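Local coordinates for protein phosphonate monoester hydrolase (Ruegeria pomeroyi, PDB 4UPK) that is a hydrolase of the sulfatase family, in the alkaline phosphatase clan, built round a mixed, largely parallel beta sheet, at residues Phe279-Pro289 with Arg355-Tyr364; Gln429-Pro440 with Phe452-Arg463. One frame throughout, in Å; residues are numbered along the deposited sequence.

Interaction 1. Residues Phe279-Pro289 with Arg355-Tyr364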
# COMPACT_ATOMS: atom_id res chain seq x y z
N PHE A 279 -19.69 5.43 -39.59
CA PHE A 279 -19.62 5.75 -38.15
C PHE A 279 -20.83 6.59 -37.68
O PHE A 279 -21.27 6.46 -36.54
CB PHE A 279 -18.30 6.53 -37.86
CG PHE A 279 -18.25 7.25 -36.52
CD1 PHE A 279 -18.72 8.56 -36.39
CD2 PHE A 279 -17.77 6.61 -35.38
CE1 PHE A 279 -18.72 9.20 -35.15
CE2 PHE A 279 -17.76 7.26 -34.14
CZ PHE A 279 -18.22 8.55 -34.04
N PHE A 280 -21.31 7.50 -38.57
CA PHE A 280 -22.41 8.44 -38.35
C PHE A 280 -23.80 7.84 -38.33
O PHE A 280 -24.73 8.50 -37.86
CB PHE A 280 -22.30 9.65 -39.29
CG PHE A 280 -21.02 10.43 -39.08
CD1 PHE A 280 -20.76 11.06 -37.86
CD2 PHE A 280 -20.08 10.53 -40.09
CE1 PHE A 280 -19.57 11.74 -37.66
CE2 PHE A 280 -18.91 11.26 -39.90
CZ PHE A 280 -18.65 11.83 -38.68
N GLY A 281 -23.91 6.61 -38.81
CA GLY A 281 -25.13 5.81 -38.75
C GLY A 281 -25.43 5.62 -37.28
O GLY A 281 -26.35 6.28 -36.76
N PRO A 282 -24.60 4.83 -36.55
CA PRO A 282 -24.79 4.68 -35.09
C PRO A 282 -24.67 5.99 -34.29
O PRO A 282 -25.36 6.14 -33.30
CB PRO A 282 -23.70 3.68 -34.70
CG PRO A 282 -23.40 2.92 -35.96
CD PRO A 282 -23.48 3.97 -37.01
N ALA A 283 -23.81 6.92 -34.75
CA ALA A 283 -23.59 8.21 -34.12
C ALA A 283 -24.80 9.15 -34.18
O ALA A 283 -25.06 9.83 -33.19
CB ALA A 283 -22.34 8.88 -34.69
N THR A 284 -25.58 9.18 -35.29
CA THR A 284 -26.80 10.00 -35.33
C THR A 284 -27.94 9.25 -34.59
O THR A 284 -28.96 9.85 -34.27
CB THR A 284 -27.25 10.39 -36.79
OG1 THR A 284 -27.37 9.23 -37.60
CG2 THR A 284 -26.33 11.38 -37.44
N ARG A 285 -27.78 7.94 -34.36
CA ARG A 285 -28.80 7.10 -33.73
C ARG A 285 -28.61 6.94 -32.21
O ARG A 285 -29.53 6.48 -31.55
CB ARG A 285 -28.87 5.73 -34.43
CG ARG A 285 -29.79 5.67 -35.66
CD ARG A 285 -29.37 4.63 -36.71
NE ARG A 285 -28.81 3.41 -36.11
CZ ARG A 285 -27.83 2.68 -36.63
NH1 ARG A 285 -27.29 3.01 -37.81
NH2 ARG A 285 -27.38 1.61 -35.99
N TYR A 286 -27.42 7.33 -31.67
CA TYR A 286 -27.01 7.23 -30.26
C TYR A 286 -27.85 8.13 -29.35
O TYR A 286 -28.29 7.66 -28.29
CB TYR A 286 -25.50 7.54 -30.14
CG TYR A 286 -24.87 7.29 -28.78
CD1 TYR A 286 -24.37 6.04 -28.44
CD2 TYR A 286 -24.72 8.32 -27.85
CE1 TYR A 286 -23.79 5.80 -27.20
CE2 TYR A 286 -24.15 8.09 -26.60
CZ TYR A 286 -23.68 6.83 -26.29
OH TYR A 286 -23.09 6.62 -25.07
N SER A 287 -28.03 9.42 -29.74
CA SER A 287 -28.83 10.44 -29.03
C SER A 287 -29.87 11.04 -29.96
O SER A 287 -29.72 10.96 -31.19
CB SER A 287 -27.94 11.54 -28.47
OG SER A 287 -27.12 11.09 -27.41
N SER A 288 -30.91 11.64 -29.39
CA SER A 288 -32.01 12.26 -30.14
C SER A 288 -32.71 13.30 -29.27
O SER A 288 -32.52 13.28 -28.05
CB SER A 288 -33.02 11.19 -30.62
OG SER A 288 -33.71 10.56 -29.55
N PRO A 289 -33.55 14.20 -29.85
CA PRO A 289 -34.30 15.14 -29.00
C PRO A 289 -35.10 14.43 -27.89
O PRO A 289 -35.09 14.89 -26.75
CB PRO A 289 -35.21 15.86 -30.01
CG PRO A 289 -34.51 15.74 -31.30
CD PRO A 289 -33.88 14.39 -31.27
N ARG A 355 -25.39 18.34 -37.66
CA ARG A 355 -25.08 17.10 -38.39
C ARG A 355 -26.02 15.93 -38.02
O ARG A 355 -25.60 14.77 -37.98
CB ARG A 355 -23.58 16.70 -38.21
CG ARG A 355 -22.58 17.86 -38.33
CD ARG A 355 -22.74 18.63 -39.64
NE ARG A 355 -22.54 17.75 -40.80
CZ ARG A 355 -21.36 17.47 -41.35
NH1 ARG A 355 -20.25 18.03 -40.88
NH2 ARG A 355 -21.29 16.65 -42.39
N HIS A 356 -27.29 16.27 -37.72
CA HIS A 356 -28.40 15.37 -37.33
C HIS A 356 -28.07 14.55 -36.08
O HIS A 356 -28.55 13.42 -35.94
CB HIS A 356 -28.89 14.52 -38.52
CG HIS A 356 -29.41 15.35 -39.65
ND1 HIS A 356 -30.73 15.75 -39.69
CD2 HIS A 356 -28.77 15.83 -40.74
CE1 HIS A 356 -30.86 16.45 -40.81
NE2 HIS A 356 -29.70 16.53 -41.47
N SER A 357 -27.26 15.13 -35.17
CA SER A 357 -26.82 14.47 -33.96
C SER A 357 -26.88 15.35 -32.71
O SER A 357 -26.93 16.58 -32.82
CB SER A 357 -25.44 13.85 -34.14
OG SER A 357 -24.49 14.85 -34.42
N TRP A 358 -26.92 14.70 -31.52
CA TRP A 358 -27.02 15.33 -30.21
C TRP A 358 -25.98 14.69 -29.33
O TRP A 358 -25.54 13.56 -29.60
CB TRP A 358 -28.43 15.12 -29.64
CG TRP A 358 -29.48 15.83 -30.43
CD1 TRP A 358 -30.03 15.41 -31.61
CD2 TRP A 358 -29.99 17.15 -30.20
NE1 TRP A 358 -30.83 16.39 -32.13
CE2 TRP A 358 -30.87 17.45 -31.26
CE3 TRP A 358 -29.80 18.10 -29.18
CZ2 TRP A 358 -31.58 18.65 -31.32
CZ3 TRP A 358 -30.50 19.30 -29.25
CH2 TRP A 358 -31.37 19.57 -30.31
N GLY A 359 -25.56 15.41 -28.29
CA GLY A 359 -24.53 14.96 -27.36
C GLY A 359 -23.10 15.20 -27.83
O GLY A 359 -22.81 16.17 -28.54
N LYS A 360 -22.20 14.28 -27.45
CA LYS A 360 -20.76 14.39 -27.74
C LYS A 360 -20.08 13.07 -28.17
O LYS A 360 -18.86 13.06 -28.29
CB LYS A 360 -20.05 15.10 -26.56
CG LYS A 360 -20.16 14.43 -25.20
CD LYS A 360 -21.48 14.65 -24.53
CE LYS A 360 -21.45 14.09 -23.16
NZ LYS A 360 -22.83 13.83 -22.67
N MET A 361 -20.85 11.98 -28.43
CA MET A 361 -20.31 10.69 -28.91
C MET A 361 -20.19 10.72 -30.45
O MET A 361 -20.93 10.05 -31.18
CB MET A 361 -21.13 9.47 -28.42
CG MET A 361 -20.88 9.12 -26.95
SD MET A 361 -19.20 8.55 -26.51
CE MET A 361 -19.17 6.95 -27.35
N THR A 362 -19.27 11.57 -30.92
CA THR A 362 -18.97 11.83 -32.33
C THR A 362 -17.53 12.35 -32.48
O THR A 362 -16.79 12.42 -31.49
CB THR A 362 -20.05 12.73 -32.98
OG1 THR A 362 -19.83 12.79 -34.38
CG2 THR A 362 -20.08 14.14 -32.40
N VAL A 363 -17.15 12.73 -33.72
CA VAL A 363 -15.80 13.19 -34.09
C VAL A 363 -15.76 14.65 -34.56
O VAL A 363 -14.67 15.16 -34.83
CB VAL A 363 -15.13 12.22 -35.11
CG1 VAL A 363 -14.99 10.82 -34.53
CG2 VAL A 363 -15.88 12.19 -36.44
N TYR A 364 -16.93 15.32 -34.68
CA TYR A 364 -16.97 16.72 -35.10
C TYR A 364 -16.56 17.66 -33.97
O TYR A 364 -16.81 17.37 -32.80
CB TYR A 364 -18.33 17.12 -35.72
CG TYR A 364 -18.65 16.40 -37.01
CD1 TYR A 364 -17.74 16.40 -38.08
CD2 TYR A 364 -19.86 15.73 -37.18
CE1 TYR A 364 -18.04 15.75 -39.27
CE2 TYR A 364 -20.17 15.09 -38.38
CZ TYR A 364 -19.25 15.11 -39.43
OH TYR A 364 -19.54 14.45 -40.60
O HOH W 1 -27.40 11.70 -32.21
O HOH W 2 -23.63 10.12 -31.18
O HOH W 3 -24.06 11.40 -28.96
O HOH W 4 -29.54 12.85 -33.40
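Ala283 O takes a hydrogen bond from water 2, 2.5 Å away. Water 2 also donates to Met361 O, at 2.7 Å. No direct hydrogen bond joins the two segments. Water 3 joins Trp358 O to Met361 N within the loop and reaches Ser287 OG only by a weak bond. Water 4 lies within hydrogen-bonding distance of Ser287 O and His356 O. Beside these polar links Phe280 and Tyr364 lie almost parallel, planes at 2°, but slid apart so that the rings barely overlap. Tyr364 OH sits over a face of Phe280, 3.3 Å from CE2. Thr362 OG1 meets the edge of the Phe280 ring instead. Segment 355-364 is part of the loop that leads from strand 340-346 to strand 372-375 in the large mixed sheet of the sulfatase domain, and here it wraps along helix 280-286. Further along, Met361 CB covers one face of the Tyr286 ring, a CH-pi contact. A bend about the CB-CG bond of Met361, chi2 -65°, leaves SD oblique to the Tyr286 ring, 5.4 Å from its centroid, as a Met-aromatic contact. Pro289 packs against Trp358, its CD 3.7 Å from NE1. Ile306 and Leu309 of helix 303-333 also touch that indole.

Interaction 2. Residues Gln429-Pro440 with Phe452-Arg463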
# COMPACT_ATOMS: atom_id res chain seq x y z
N GLN A 429 1.22 22.46 -32.69
CA GLN A 429 0.81 22.97 -34.00
C GLN A 429 -0.48 22.28 -34.51
O GLN A 429 -1.01 22.59 -35.58
CB GLN A 429 1.96 22.94 -35.00
CG GLN A 429 2.94 24.09 -34.73
CD GLN A 429 4.00 24.19 -35.78
OE1 GLN A 429 5.11 23.64 -35.62
NE2 GLN A 429 3.70 24.90 -36.85
N TYR A 430 -0.99 21.36 -33.68
CA TYR A 430 -2.19 20.57 -33.91
C TYR A 430 -2.75 20.18 -32.54
O TYR A 430 -2.01 20.18 -31.56
CB TYR A 430 -1.86 19.29 -34.73
CG TYR A 430 -0.92 18.33 -34.04
CD1 TYR A 430 -1.40 17.39 -33.13
CD2 TYR A 430 0.45 18.39 -34.25
CE1 TYR A 430 -0.54 16.53 -32.45
CE2 TYR A 430 1.32 17.53 -33.59
CZ TYR A 430 0.83 16.60 -32.69
OH TYR A 430 1.71 15.78 -32.02
N SER A 431 -4.03 19.80 -32.48
CA SER A 431 -4.64 19.31 -31.25
C SER A 431 -5.04 17.84 -31.46
O SER A 431 -5.17 17.36 -32.60
CB SER A 431 -5.82 20.18 -30.81
OG SER A 431 -6.90 20.10 -31.72
N PHE A 432 -5.15 17.11 -30.37
CA PHE A 432 -5.43 15.69 -30.41
C PHE A 432 -6.57 15.28 -29.45
O PHE A 432 -6.55 15.62 -28.26
CB PHE A 432 -4.11 14.94 -30.08
CG PHE A 432 -4.19 13.44 -30.07
CD1 PHE A 432 -4.01 12.72 -31.25
CD2 PHE A 432 -4.40 12.75 -28.89
CE1 PHE A 432 -4.05 11.33 -31.24
CE2 PHE A 432 -4.43 11.37 -28.88
CZ PHE A 432 -4.27 10.67 -30.05
N SER A 433 -7.54 14.52 -29.96
CA SER A 433 -8.66 14.00 -29.18
C SER A 433 -8.85 12.51 -29.39
O SER A 433 -8.46 11.98 -30.42
CB SER A 433 -9.96 14.75 -29.50
OG SER A 433 -9.81 16.14 -29.27
N GLU A 434 -9.44 11.83 -28.42
CA GLU A 434 -9.71 10.40 -28.46
C GLU A 434 -11.15 10.09 -28.04
O GLU A 434 -11.77 10.84 -27.27
CB GLU A 434 -8.74 9.63 -27.54
CG GLU A 434 -7.30 9.60 -28.00
CD GLU A 434 -6.41 8.82 -27.06
OE1 GLU A 434 -6.38 7.57 -27.17
OE2 GLU A 434 -5.86 9.44 -26.12
N LEU A 435 -11.66 8.95 -28.51
CA LEU A 435 -13.00 8.48 -28.16
C LEU A 435 -12.95 6.97 -28.13
O LEU A 435 -12.05 6.38 -28.72
CB LEU A 435 -14.05 8.99 -29.19
CG LEU A 435 -15.54 8.88 -28.84
CD1 LEU A 435 -15.96 9.95 -27.84
CD2 LEU A 435 -16.41 9.01 -30.09
N ASP A 436 -13.85 6.35 -27.38
CA ASP A 436 -13.93 4.90 -27.33
C ASP A 436 -15.38 4.55 -27.62
O ASP A 436 -16.28 4.98 -26.87
CB ASP A 436 -13.44 4.29 -26.00
CG ASP A 436 -13.24 2.79 -26.11
OD1 ASP A 436 -14.25 2.07 -26.24
OD2 ASP A 436 -12.08 2.34 -26.19
N ILE A 437 -15.59 3.82 -28.74
CA ILE A 437 -16.90 3.40 -29.24
C ILE A 437 -17.24 1.93 -28.93
O ILE A 437 -18.03 1.30 -29.63
CB ILE A 437 -17.18 3.85 -30.72
CG1 ILE A 437 -16.18 3.26 -31.72
CG2 ILE A 437 -17.27 5.38 -30.81
CD1 ILE A 437 -16.58 3.34 -33.10
N SER A 438 -16.65 1.39 -27.84
CA SER A 438 -16.90 0.03 -27.34
C SER A 438 -17.34 0.09 -25.86
O SER A 438 -17.12 1.10 -25.19
CB SER A 438 -15.67 -0.86 -27.50
OG SER A 438 -14.68 -0.58 -26.52
N GLU A 439 -18.03 -0.95 -25.39
CA GLU A 439 -18.54 -1.08 -24.02
C GLU A 439 -18.38 -2.54 -23.63
O GLU A 439 -18.98 -3.38 -24.31
CB GLU A 439 -20.01 -0.61 -23.91
CG GLU A 439 -20.52 -0.46 -22.48
CD GLU A 439 -19.81 0.60 -21.66
OE1 GLU A 439 -19.91 1.80 -22.00
OE2 GLU A 439 -19.15 0.22 -20.67
N PRO A 440 -17.48 -2.85 -22.64
CA PRO A 440 -17.18 -4.27 -22.32
C PRO A 440 -18.34 -5.21 -22.00
O PRO A 440 -18.30 -6.36 -22.43
CB PRO A 440 -16.19 -4.17 -21.16
CG PRO A 440 -15.60 -2.81 -21.27
CD PRO A 440 -16.68 -1.94 -21.80
N PHE A 452 -16.57 -5.34 -34.05
CA PHE A 452 -15.31 -5.29 -33.32
C PHE A 452 -15.54 -5.46 -31.80
O PHE A 452 -16.61 -5.12 -31.29
CB PHE A 452 -14.53 -3.97 -33.64
CG PHE A 452 -15.27 -2.70 -33.26
CD1 PHE A 452 -15.12 -2.14 -31.99
CD2 PHE A 452 -16.12 -2.06 -34.16
CE1 PHE A 452 -15.82 -0.98 -31.63
CE2 PHE A 452 -16.82 -0.90 -33.80
CZ PHE A 452 -16.68 -0.38 -32.53
N GLY A 453 -14.50 -5.92 -31.09
CA GLY A 453 -14.55 -6.14 -29.65
C GLY A 453 -14.11 -4.94 -28.83
O GLY A 453 -13.71 -3.91 -29.39
N PRO A 454 -14.13 -5.08 -27.47
CA PRO A 454 -13.79 -3.92 -26.61
C PRO A 454 -12.32 -3.50 -26.48
O PRO A 454 -12.02 -2.59 -25.70
CB PRO A 454 -14.44 -4.28 -25.28
CG PRO A 454 -14.43 -5.77 -25.24
CD PRO A 454 -14.60 -6.23 -26.66
N SER A 455 -11.41 -4.14 -27.25
CA SER A 455 -9.99 -3.79 -27.35
C SER A 455 -9.78 -2.91 -28.60
O SER A 455 -8.71 -2.33 -28.77
CB SER A 455 -9.12 -5.05 -27.45
OG SER A 455 -8.92 -5.66 -26.19
N ALA A 456 -10.80 -2.82 -29.48
CA ALA A 456 -10.74 -2.08 -30.76
C ALA A 456 -11.76 -0.93 -30.89
O ALA A 456 -12.11 -0.54 -32.01
CB ALA A 456 -10.87 -3.06 -31.92
N GLY A 457 -12.17 -0.37 -29.76
CA GLY A 457 -13.13 0.72 -29.73
C GLY A 457 -12.57 2.12 -29.89
O GLY A 457 -13.34 3.08 -30.04
N ALA A 458 -11.23 2.27 -29.84
CA ALA A 458 -10.56 3.57 -29.91
C ALA A 458 -10.63 4.31 -31.23
O ALA A 458 -10.44 3.74 -32.31
CB ALA A 458 -9.14 3.49 -29.41
N VAL A 459 -10.91 5.61 -31.13
CA VAL A 459 -10.98 6.57 -32.22
C VAL A 459 -9.99 7.68 -31.83
O VAL A 459 -9.85 7.99 -30.64
CB VAL A 459 -12.40 7.14 -32.44
CG1 VAL A 459 -12.49 7.86 -33.78
CG2 VAL A 459 -13.47 6.05 -32.38
N ALA A 460 -9.28 8.24 -32.82
CA ALA A 460 -8.34 9.33 -32.62
C ALA A 460 -8.59 10.42 -33.65
O ALA A 460 -8.94 10.11 -34.80
CB ALA A 460 -6.92 8.83 -32.68
N ILE A 461 -8.49 11.70 -33.21
CA ILE A 461 -8.70 12.91 -34.03
C ILE A 461 -7.45 13.81 -33.96
O ILE A 461 -6.95 14.09 -32.87
CB ILE A 461 -9.99 13.70 -33.59
CG1 ILE A 461 -11.27 12.79 -33.55
CG2 ILE A 461 -10.21 14.97 -34.44
CD1 ILE A 461 -12.24 13.11 -32.46
N LEU A 462 -6.94 14.27 -35.12
CA LEU A 462 -5.81 15.20 -35.19
C LEU A 462 -6.25 16.45 -35.95
O LEU A 462 -6.62 16.36 -37.11
CB LEU A 462 -4.53 14.56 -35.81
CG LEU A 462 -3.26 15.41 -35.71
CD1 LEU A 462 -2.07 14.57 -35.32
CD2 LEU A 462 -2.97 16.16 -37.02
N ARG A 463 -6.23 17.61 -35.29
CA ARG A 463 -6.65 18.88 -35.88
C ARG A 463 -5.44 19.69 -36.26
O ARG A 463 -4.77 20.26 -35.41
CB ARG A 463 -7.57 19.69 -34.96
CG ARG A 463 -8.86 18.96 -34.60
CD ARG A 463 -9.64 19.69 -33.56
NE ARG A 463 -10.64 18.81 -32.96
CZ ARG A 463 -10.44 18.09 -31.86
NH1 ARG A 463 -9.28 18.17 -31.20
NH2 ARG A 463 -11.39 17.28 -31.40
O HOH W 5 -11.26 -0.46 -27.04
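Ile437 CG1 meets Val459 CG2 at 3.9 Å and Phe452 CZ at 3.8 Å, and its side chain crosses each of theirs at about a right angle. With chi1 at 62°, between the backbone N and the carbonyl carbon, CG1 is turned to both partners. The Phe452 ring turns its edge to Ile437 O and Ser438 CB. Leu435 CB packs on Val459 CB alongside. On the face that carries Phe432 and Glu434, the Phe432 ring reaches Ala460 CB obliquely. Near the end of the pair, Leu462 CD1 lies over a face of the Tyr430 ring, 4.0 Å from its centroid. Strands 431-436 and 458-463 are antiparallel neighbours in a four-stranded sheet, with 431-436 outermost within the chain. Ser431-Arg463, Ser433-Ile461 and Leu435-Val459 are the hydrogen-bonded pairs between these two strands. Beyond the non-hydrogen-bonded pair Asp436-Ala458, Ile437 N donates to Gly457 O at 2.7 Å, nearly straight at 175°. Asp436 OD1 then accepts from Ser438 N in an Asx turn, and from Ser438 OG on its syn lone pair. Arg102 pairs with the same oxygen. Water 5 joins Asp436 OD2, Pro454 O and Gly457 N. At the other end Arg463, extended from CG to NE, brings its guanidinium edge to two serines. NH1 and NH2 both grip Ser433 OG, each at 2.9 Å, while NH1 also donates to Ser431 OG at 3.1 Å. Both oxygens lie in the guanidinium plane. Ser433 OG is also bonded to Ser77 O, and Arg463 NE forms a salt bridge with Asp365.

How the interactions relate
The centres of interactions 1 and 2 are about 15 Å apart, and they touch directly. Met361 CE packs on Asp436 O at 3.5 Å. Met361 SD lies 3.8 Å from Leu435 CD1. Phe279 CE2 meets Ile437 CG2 at 3.9 Å. The loop 355-364 and Phe279 therefore abut the C-terminal end of strand 431-436 and Ile437 just beyond it. Helix 445-450 spans both sites: Trp446 bonds to Phe279 O and packs on Ala283, and it also touches Ile437 and Phe452. Tyr368 is a second shared neighbour, bonded to Thr362 O and in contact with Ser433, Ile461 and Arg463. Only interaction 2 reaches another subunit.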